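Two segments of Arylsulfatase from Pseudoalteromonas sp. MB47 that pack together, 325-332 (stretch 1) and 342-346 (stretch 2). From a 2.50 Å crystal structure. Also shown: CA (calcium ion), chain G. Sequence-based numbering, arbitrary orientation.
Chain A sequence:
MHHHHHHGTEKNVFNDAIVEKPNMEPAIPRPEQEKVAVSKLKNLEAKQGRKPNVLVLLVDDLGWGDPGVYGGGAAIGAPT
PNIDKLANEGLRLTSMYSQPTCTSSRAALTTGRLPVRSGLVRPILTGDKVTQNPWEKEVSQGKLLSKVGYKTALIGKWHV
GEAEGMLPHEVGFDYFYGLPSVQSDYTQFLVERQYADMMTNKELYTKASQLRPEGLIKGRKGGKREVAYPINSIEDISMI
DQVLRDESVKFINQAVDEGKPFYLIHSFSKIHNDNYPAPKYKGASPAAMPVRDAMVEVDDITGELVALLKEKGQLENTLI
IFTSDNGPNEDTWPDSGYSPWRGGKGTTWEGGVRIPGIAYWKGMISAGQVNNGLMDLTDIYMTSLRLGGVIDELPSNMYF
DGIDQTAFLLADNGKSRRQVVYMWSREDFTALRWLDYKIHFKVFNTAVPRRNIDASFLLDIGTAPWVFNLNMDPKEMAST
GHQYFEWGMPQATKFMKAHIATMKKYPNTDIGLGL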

# COMPACT_ATOMS: atom_id res chain seq x y z
N ASP A 325 24.78 12.98 -16.57
CA ASP A 325 23.75 12.97 -17.60
C ASP A 325 22.37 12.61 -17.06
O ASP A 325 21.37 12.92 -17.71
CB ASP A 325 24.12 12.01 -18.73
CG ASP A 325 23.93 10.55 -18.36
OD1 ASP A 325 24.10 10.19 -17.17
OD2 ASP A 325 23.62 9.77 -19.28
N ASN A 326 22.28 11.97 -15.90
CA ASN A 326 21.00 11.71 -15.25
C ASN A 326 21.28 11.19 -13.84
O ASN A 326 22.43 11.03 -13.44
CB ASN A 326 20.15 10.73 -16.06
CG ASN A 326 20.91 9.49 -16.46
OD1 ASN A 326 21.27 9.31 -17.62
ND2 ASN A 326 21.18 8.62 -15.49
N GLY A 327 20.20 10.93 -13.10
CA GLY A 327 20.32 10.49 -11.74
C GLY A 327 20.71 9.03 -11.64
O GLY A 327 20.92 8.33 -12.64
N PRO A 328 20.79 8.55 -10.40
CA PRO A 328 21.28 7.18 -10.18
C PRO A 328 20.35 6.14 -10.76
O PRO A 328 19.12 6.27 -10.71
CB PRO A 328 21.36 7.08 -8.65
CG PRO A 328 20.34 8.05 -8.15
CD PRO A 328 20.32 9.19 -9.15
N ASN A 329 20.94 5.08 -11.31
CA ASN A 329 20.20 3.94 -11.82
C ASN A 329 19.95 2.98 -10.66
O ASN A 329 20.71 2.03 -10.44
CB ASN A 329 20.96 3.26 -12.95
CG ASN A 329 20.16 2.16 -13.61
OD1 ASN A 329 19.12 1.74 -13.10
ND2 ASN A 329 20.64 1.68 -14.76
N GLU A 330 18.88 3.23 -9.91
CA GLU A 330 18.57 2.38 -8.77
C GLU A 330 18.13 0.98 -9.20
O GLU A 330 18.17 0.06 -8.37
CB GLU A 330 17.47 3.02 -7.92
CG GLU A 330 17.82 4.40 -7.40
CD GLU A 330 16.90 4.85 -6.28
OE1 GLU A 330 15.68 4.60 -6.37
OE2 GLU A 330 17.40 5.46 -5.31
N ASP A 331 17.73 0.80 -10.45
CA ASP A 331 17.21 -0.50 -10.89
C ASP A 331 18.29 -1.57 -10.88
O ASP A 331 17.98 -2.76 -10.74
CB ASP A 331 16.61 -0.39 -12.29
CG ASP A 331 15.35 0.45 -12.32
OD1 ASP A 331 15.47 1.69 -12.22
OD2 ASP A 331 14.25 -0.13 -12.45
N THR A 332 19.56 -1.19 -11.04
CA THR A 332 20.66 -2.14 -11.06
C THR A 332 21.37 -2.23 -9.71
O THR A 332 22.53 -2.66 -9.66
CB THR A 332 21.66 -1.77 -12.16
OG1 THR A 332 22.13 -0.43 -11.98
CG2 THR A 332 21.01 -1.90 -13.52
N ARG A 342 14.04 11.92 -4.35
CA ARG A 342 13.11 10.84 -4.62
C ARG A 342 13.34 10.25 -6.01
O ARG A 342 13.73 10.95 -6.95
CB ARG A 342 11.68 11.34 -4.49
CG ARG A 342 10.61 10.32 -4.83
CD ARG A 342 9.23 10.88 -4.54
NE ARG A 342 8.17 9.90 -4.74
CZ ARG A 342 6.90 10.09 -4.39
NH1 ARG A 342 6.53 11.22 -3.81
NH2 ARG A 342 6.01 9.13 -4.61
N GLY A 343 13.09 8.95 -6.14
CA GLY A 343 13.15 8.32 -7.43
C GLY A 343 14.58 8.17 -7.92
O GLY A 343 15.52 7.95 -7.16
N GLY A 344 14.74 8.29 -9.24
CA GLY A 344 16.04 8.14 -9.85
C GLY A 344 15.93 8.16 -11.36
O GLY A 344 14.93 8.64 -11.91
N LYS A 345 16.96 7.63 -12.02
CA LYS A 345 16.97 7.56 -13.47
C LYS A 345 15.67 6.96 -13.99
O LYS A 345 15.14 6.00 -13.42
CB LYS A 345 18.16 6.72 -13.94
CG LYS A 345 18.36 6.65 -15.44
CD LYS A 345 19.43 5.62 -15.77
CE LYS A 345 19.83 5.66 -17.23
NZ LYS A 345 20.88 4.64 -17.51
N GLY A 346 15.16 7.53 -15.08
CA GLY A 346 13.93 7.07 -15.68
C GLY A 346 12.67 7.72 -15.16
O GLY A 346 11.57 7.28 -15.53
CA CA G . 23.23 7.98 -18.12
O HOH W 1 16.58 4.17 -11.46

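Two loop segments of the arylsulfatase meet around the extended side chain of Lys-345, which supplies the largest share of the 321 Å² buried between them. The one direct hydrogen bond across the contact is between backbones: Lys-345 N donates to Pro-328 O at 2.9 Å, nearly straight at 168°. Proline lacks an amide proton but keeps its carbonyl, and that oxygen also receives a weak bond from Glu-330 N (3.2 Å to Pro-328 O) as the chain enters a short 3-10 turn.

Lys-345 points its CA-to-CB bond toward stretch 1 and holds all four chi angles at t, so its methylenes form a straight rod that runs across the loop, past the side chains of Asn-326 and Asn-329. Lys-345 CB lies 3.4 Å from Gly-327 O, Lys-345 CG 3.4 Å from Asn-326 ND2, and Lys-345 CD 4.0 Å from Asn-329 CB. The rod carries the amine past these neighbors to hydrogen-bond partners elsewhere in the structure; a long aliphatic stem with a polar tip suits this buried course.

Asn-326 is p at chi1 and its amide serves two roles. Asn-326 OD1 binds the calcium ion at 2.4 Å, while Asn-326 ND2 donates to the carbonyl of the next residue, Gly-327 O, at 2.9 Å, bracing the loop on which the lysine stem rests. Asp-325, also p, grips the same ion with both carboxylate oxygens, Asp-325 OD1 at 2.6 Å and Asp-325 OD2 at 2.2 Å from CA. It does not touch stretch 2, yet shares a metal anchor with a residue that does.

Asn-329, t at chi1, sends OD1 to its own loop, where Asp-331 N donates a weak bond to Asn-329 OD1 at 3.1 Å. Glu-330 (m, then t) points sideways at CB, but its end comes nearer to stretch 2; Glu-330 OE1 and Gly-343 O, both acceptors, sit 3.4 Å apart without a hydrogen bond. Asp-331, m at chi1, likewise brings its carboxylate closer. A water joins the segments, accepting from Glu-330 N (2.9 Å from its oxygen) and lying within hydrogen-bonding reach of Asp-331 OD1 (2.8 Å from that oxygen) and Lys-345 O (3.0 Å from it).

The glycines have distinct reasons to be bare. At Gly-344 a CB would point toward stretch 1 and clash with Pro-328 O at 2.8 Å. Gly-343 has a positive phi of 72°, which favors glycine, and Gly-346 has backbone angles that would jam a CB against the preceding carbonyl. At Gly-327 a CB would strike Pro-328 CD at 2.7 Å.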